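Long-range contacts in acyl-CoA dehydrogenase domain protein Tcur3483 (PDB 6WY9), which binds FAD and probably oxidises CH-CH groups of its substrates: residues Ala156-Ala162 with Leu189-Thr193; Lys304-Met308 with Tyr335-His340. One frame throughout, in Å; residues are numbered along the deposited sequence.

In the fold
From the N terminus, the chain passes through a helical region before the beta-rich middle domain. There interaction 1 closes a loop of 26 residues, containing strand 168-176, by bringing Ala156-Ala162 back to Leu189-Thr193 and tying the edge strand 161-164 of one sheet to the end of strand 186-192, an inner strand of the other, near the FAD site. The chain then enters the C-terminal helices, where interaction 2 joins helix 292-321 to helix 326-350 across their connecting turn, Lys304-Met308 against Tyr335-His340. The two contacts follow one another in series, neither nesting nor crossing. Their centres are about 34 Å apart and their nearest atoms about 20 Å, so each holds its own part of the fold: the sheets in one, the helices in the other.

Interaction 1 (Ala156-Ala162 with Leu189-Thr193); sequences ASLTTRA and LACRT
Arg192 reaches across to the loop ahead of strand 161-164 and grips two of its carbonyls through the edge of its guanidinium. NE and NH1 both donate to Leu158 O, the NH1 bond being the shorter (2.8 Å) and lying on a lone pair in the carbonyl plane. NH1 also bonds Ala156 O at 2.9 Å, from above that carbonyl's plane. CG stands opposite the backbone N (chi1 175°), and bends at chi2 and chi3 turn the head so that its edge faces the loop carbonyls; NH2 is held by Lys199 O. Leu158 crosses the arginine chain, its CD1 3.5 Å from Arg192 N and its CD2 against Ala190 CB at 3.8 Å. An alanine at Arg192 would leave the Leu158 and Ala156 carbonyls without these donors and is likely to let the loop shift. The backbones meet where Arg192 N donates to Thr160 O (2.6 Å) and Ala162 N to Arg192 O (3.1 Å), while Ala162 CB packs on Cys191 CB at 3.8 Å. Thr160 OG1 turns instead to Glu148. This single beta bridge, between Arg161 and Arg192, joins the edge of one sheet to strand 186-192 of the other in the beta-rich middle domain of the acyl-CoA dehydrogenase fold, beside the FAD-binding residue Tyr146.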
loop_
_atom_site.group_PDB
_atom_site.type_symbol
_atom_site.label_atom_id
_atom_site.label_comp_id
_atom_site.label_asym_id
_atom_site.label_seq_id
_atom_site.Cartn_x
_atom_site.Cartn_y
_atom_site.Cartn_z
ATOM N N ALA A 156 22.813 7.042 -20.672
ATOM C CA ALA A 156 23.504 8.056 -21.458
ATOM C C ALA A 156 24.943 8.295 -20.990
ATOM O O ALA A 156 25.682 9.013 -21.671
ATOM C CB ALA A 156 22.715 9.376 -21.456
ATOM N N SER A 157 25.375 7.679 -19.887
ATOM C CA SER A 157 26.773 7.707 -19.473
ATOM C C SER A 157 27.587 6.538 -20.003
ATOM O O SER A 157 28.694 6.330 -19.512
ATOM C CB SER A 157 26.879 7.687 -17.945
ATOM O OG SER A 157 26.628 8.979 -17.449
ATOM N N LEU A 158 27.060 5.741 -20.935
ATOM C CA LEU A 158 27.808 4.581 -21.402
ATOM C C LEU A 158 29.157 5.005 -22.003
ATOM O O LEU A 158 29.310 6.112 -22.534
ATOM C CB LEU A 158 26.955 3.800 -22.423
ATOM C CG LEU A 158 26.576 4.630 -23.661
ATOM C CD1 LEU A 158 27.716 4.680 -24.728
ATOM C CD2 LEU A 158 25.203 4.181 -24.246
ATOM N N THR A 159 30.152 4.119 -21.892
ATOM C CA THR A 159 31.515 4.403 -22.308
ATOM C C THR A 159 32.061 3.424 -23.331
ATOM O O THR A 159 33.185 3.630 -23.797
ATOM C CB THR A 159 32.470 4.392 -21.099
ATOM O OG1 THR A 159 32.369 3.118 -20.442
ATOM C CG2 THR A 159 32.106 5.506 -20.109
ATOM N N THR A 160 31.338 2.347 -23.660
ATOM C CA THR A 160 31.782 1.511 -24.770
ATOM C C THR A 160 32.021 2.427 -25.964
ATOM O O THR A 160 31.143 3.205 -26.345
ATOM C CB THR A 160 30.742 0.426 -25.110
ATOM O OG1 THR A 160 30.653 -0.531 -24.045
ATOM C CG2 THR A 160 31.126 -0.313 -26.423
ATOM N N ARG A 161 33.208 2.368 -26.534
ATOM C CA ARG A 161 33.612 3.360 -27.514
ATOM C C ARG A 161 33.744 2.723 -28.887
ATOM O O ARG A 161 34.120 1.555 -29.023
ATOM C CB ARG A 161 34.938 4.030 -27.132
ATOM C CG ARG A 161 36.141 3.167 -27.394
ATOM C CD ARG A 161 37.456 3.946 -27.267
ATOM N NE ARG A 161 38.612 3.165 -27.725
ATOM C CZ ARG A 161 39.571 2.688 -26.932
ATOM N NH1 ARG A 161 39.535 2.910 -25.626
ATOM N NH2 ARG A 161 40.576 1.991 -27.444
ATOM N N ALA A 162 33.425 3.517 -29.904
ATOM C CA ALA A 162 33.612 3.132 -31.290
ATOM C C ALA A 162 34.337 4.290 -31.950
ATOM O O ALA A 162 33.818 5.411 -31.957
ATOM C CB ALA A 162 32.276 2.845 -31.980
ATOM N N LEU A 189 24.019 -2.357 -30.754
ATOM C CA LEU A 189 25.006 -1.919 -29.767
ATOM C C LEU A 189 25.058 -0.396 -29.664
ATOM O O LEU A 189 25.350 0.293 -30.653
ATOM C CB LEU A 189 26.390 -2.473 -30.093
ATOM C CG LEU A 189 27.453 -2.223 -29.022
ATOM C CD1 LEU A 189 27.173 -3.078 -27.776
ATOM C CD2 LEU A 189 28.833 -2.513 -29.602
ATOM N N ALA A 190 24.818 0.115 -28.443
ATOM C CA ALA A 190 24.924 1.537 -28.141
ATOM C C ALA A 190 26.364 1.859 -27.755
ATOM O O ALA A 190 26.876 1.299 -26.785
ATOM C CB ALA A 190 23.961 1.917 -27.020
ATOM N N CYS A 191 27.018 2.745 -28.530
ATOM C CA CYS A 191 28.430 3.084 -28.366
ATOM C C CYS A 191 28.615 4.594 -28.277
ATOM O O CYS A 191 27.870 5.369 -28.887
ATOM C CB CYS A 191 29.311 2.602 -29.554
ATOM S SG CYS A 191 29.209 0.876 -30.053
ATOM N N ARG A 192 29.664 4.994 -27.560
ATOM C CA ARG A 192 30.149 6.381 -27.538
ATOM C C ARG A 192 31.001 6.657 -28.776
ATOM O O ARG A 192 32.109 6.127 -28.916
ATOM C CB ARG A 192 30.956 6.640 -26.269
ATOM C CG ARG A 192 31.623 8.040 -26.190
ATOM C CD ARG A 192 30.646 9.091 -25.686
ATOM N NE ARG A 192 29.806 8.530 -24.634
ATOM C CZ ARG A 192 28.612 8.994 -24.263
ATOM N NH1 ARG A 192 27.924 8.354 -23.327
ATOM N NH2 ARG A 192 28.084 10.075 -24.834
ATOM N N THR A 193 30.494 7.497 -29.680
ATOM C CA THR A 193 31.241 7.871 -30.880
ATOM C C THR A 193 31.865 9.267 -30.801
ATOM O O THR A 193 32.787 9.580 -31.577
ATOM C CB THR A 193 30.319 7.763 -32.117
ATOM O OG1 THR A 193 29.033 8.342 -31.840
ATOM C CG2 THR A 193 30.084 6.291 -32.495
#

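Interaction 2 (Lys304-Met308 with Tyr335-His340)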
loop_
_atom_site.group_PDB
_atom_site.type_symbol
_atom_site.label_atom_id
_atom_site.label_comp_id
_atom_site.label_asym_id
_atom_site.label_seq_id
_atom_site.Cartn_x
_atom_site.Cartn_y
_atom_site.Cartn_z
ATOM N N LYS A 304 -7.323 -4.626 -10.530
ATOM C CA LYS A 304 -6.032 -4.051 -10.926
ATOM C C LYS A 304 -5.594 -4.557 -12.297
ATOM O O LYS A 304 -4.989 -3.800 -13.071
ATOM C CB LYS A 304 -4.968 -4.344 -9.869
ATOM C CG LYS A 304 -5.152 -3.487 -8.558
ATOM C CD LYS A 304 -3.925 -3.602 -7.679
ATOM C CE LYS A 304 -2.737 -2.873 -8.315
ATOM N NZ LYS A 304 -1.639 -2.895 -7.307
ATOM N N LEU A 305 -5.892 -5.836 -12.599
ATOM C CA LEU A 305 -5.685 -6.397 -13.932
ATOM C C LEU A 305 -6.590 -5.758 -14.957
ATOM O O LEU A 305 -6.191 -5.646 -16.122
ATOM C CB LEU A 305 -5.910 -7.925 -13.962
ATOM C CG LEU A 305 -4.752 -8.714 -13.297
ATOM C CD1 LEU A 305 -5.220 -10.188 -13.044
ATOM C CD2 LEU A 305 -3.437 -8.686 -14.137
ATOM N N GLU A 306 -7.834 -5.413 -14.586
ATOM C CA GLU A 306 -8.685 -4.729 -15.548
ATOM C C GLU A 306 -8.086 -3.376 -15.937
ATOM O O GLU A 306 -8.007 -3.055 -17.121
ATOM C CB GLU A 306 -10.105 -4.533 -15.029
ATOM C CG GLU A 306 -10.884 -3.715 -16.027
ATOM C CD GLU A 306 -12.318 -3.433 -15.616
ATOM O OE1 GLU A 306 -12.992 -4.370 -15.140
ATOM O OE2 GLU A 306 -12.760 -2.268 -15.780
ATOM N N ALA A 307 -7.659 -2.577 -14.960
ATOM C CA ALA A 307 -7.052 -1.285 -15.293
ATOM C C ALA A 307 -5.807 -1.477 -16.165
ATOM O O ALA A 307 -5.630 -0.778 -17.168
ATOM C CB ALA A 307 -6.690 -0.509 -14.014
ATOM N N MET A 308 -4.956 -2.451 -15.803
ATOM C CA MET A 308 -3.733 -2.719 -16.571
ATOM C C MET A 308 -4.032 -3.047 -18.015
ATOM O O MET A 308 -3.422 -2.502 -18.939
ATOM C CB MET A 308 -2.951 -3.888 -15.928
ATOM C CG MET A 308 -1.721 -4.340 -16.802
ATOM S SD MET A 308 -1.250 -6.035 -16.369
ATOM C CE MET A 308 -2.504 -6.980 -17.253
ATOM N N TYR A 335 2.873 1.180 -13.729
ATOM C CA TYR A 335 1.685 0.552 -13.151
ATOM C C TYR A 335 1.615 -0.937 -13.521
ATOM O O TYR A 335 1.402 -1.801 -12.647
ATOM C CB TYR A 335 0.401 1.268 -13.624
ATOM C CG TYR A 335 -0.819 0.509 -13.122
ATOM C CD1 TYR A 335 -1.126 0.507 -11.759
ATOM C CD2 TYR A 335 -1.602 -0.273 -13.996
ATOM C CE1 TYR A 335 -2.223 -0.223 -11.273
ATOM C CE2 TYR A 335 -2.689 -1.003 -13.519
ATOM C CZ TYR A 335 -2.988 -0.991 -12.159
ATOM O OH TYR A 335 -4.066 -1.736 -11.676
ATOM N N GLY A 336 1.829 -1.259 -14.807
ATOM C CA GLY A 336 1.663 -2.651 -15.236
ATOM C C GLY A 336 2.670 -3.591 -14.591
ATOM O O GLY A 336 2.301 -4.627 -14.022
ATOM N N THR A 337 3.963 -3.214 -14.611
ATOM C CA THR A 337 4.982 -4.082 -13.998
ATOM C C THR A 337 4.800 -4.215 -12.469
ATOM O O THR A 337 5.020 -5.305 -11.903
ATOM C CB THR A 337 6.407 -3.591 -14.352
ATOM O OG1 THR A 337 6.604 -2.246 -13.878
ATOM C CG2 THR A 337 6.611 -3.624 -15.872
ATOM N N GLU A 338 4.366 -3.159 -11.768
ATOM C CA GLU A 338 4.101 -3.355 -10.343
ATOM C C GLU A 338 2.857 -4.211 -10.121
ATOM O O GLU A 338 2.795 -4.997 -9.156
ATOM C CB GLU A 338 4.002 -1.989 -9.619
ATOM C CG GLU A 338 5.428 -1.312 -9.671
ATOM C CD GLU A 338 5.422 0.137 -9.262
ATOM O OE1 GLU A 338 4.343 0.671 -8.910
ATOM O OE2 GLU A 338 6.488 0.761 -9.373
ATOM N N THR A 339 1.865 -4.084 -11.004
ATOM C CA THR A 339 0.698 -4.952 -10.918
ATOM C C THR A 339 1.063 -6.419 -11.171
ATOM O O THR A 339 0.534 -7.303 -10.497
ATOM C CB THR A 339 -0.378 -4.470 -11.892
ATOM O OG1 THR A 339 -0.812 -3.164 -11.492
ATOM C CG2 THR A 339 -1.605 -5.410 -11.897
ATOM N N HIS A 340 1.974 -6.713 -12.114
ATOM C CA HIS A 340 2.369 -8.120 -12.282
ATOM C C HIS A 340 2.907 -8.710 -10.981
ATOM O O HIS A 340 2.592 -9.861 -10.634
ATOM C CB HIS A 340 3.426 -8.300 -13.374
ATOM C CG HIS A 340 3.021 -7.746 -14.701
ATOM N ND1 HIS A 340 3.910 -7.588 -15.742
ATOM C CD2 HIS A 340 1.825 -7.294 -15.152
ATOM C CE1 HIS A 340 3.281 -7.052 -16.780
ATOM N NE2 HIS A 340 2.016 -6.852 -16.441
HETATM O O HOH W 1 0.244 -2.012 -9.078
#
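Tyr335 sends its hydroxyl to the backbone of the facing helix, where OH donates to Lys304 O at 2.7 Å. The donor lies only slightly out of the carbonyl plane but meets the oxygen well off the C=O direction, at a C=O...O angle of 108°. This leaves room for the helical bond from Met308 N, and the carbonyl therefore accepts two donors. The phenol ring presents its edge to this helix turn: CE2 lies 3.8 Å from Met308 CB, and Met308 N is near the ring plane. Ala307 CB adds an apolar contact to the same CE2.

Further along, Met308 meets His340 at about a right angle. Its chain runs out with CG trans to the backbone N (chi1 173°) and bends at chi3, bringing SD to the edge of the imidazole, 3.4 Å from NE2 and in the ring plane. Met308 CG also packs on Gly336 CA, 4.1 Å away.

Thr339 packs on Lys304 itself, with CG2 near Lys304 O and CB, and also positions Tyr335. Its OG1 lies above one face of the Tyr335 ring, toward its rim, and donates to Tyr335 O at 2.8 Å. A water donates to the same OG1 and accepts from Lys304 NZ at 2.7 Å, bridging the helices, while the ammonium group also makes a salt bridge with Asp342.

The segments are facing turns of helices 292-321 and 326-350, which run roughly antiparallel, their local axes 9.9 Å apart and 150° between directions. Helix 263-286 packs against Leu305, Met308 and His340, and a neighbouring subunit packs on Lys304, Ala307 and Tyr335, so this helix pair of the C-terminal domain contacts both a third helix and a neighbouring subunit.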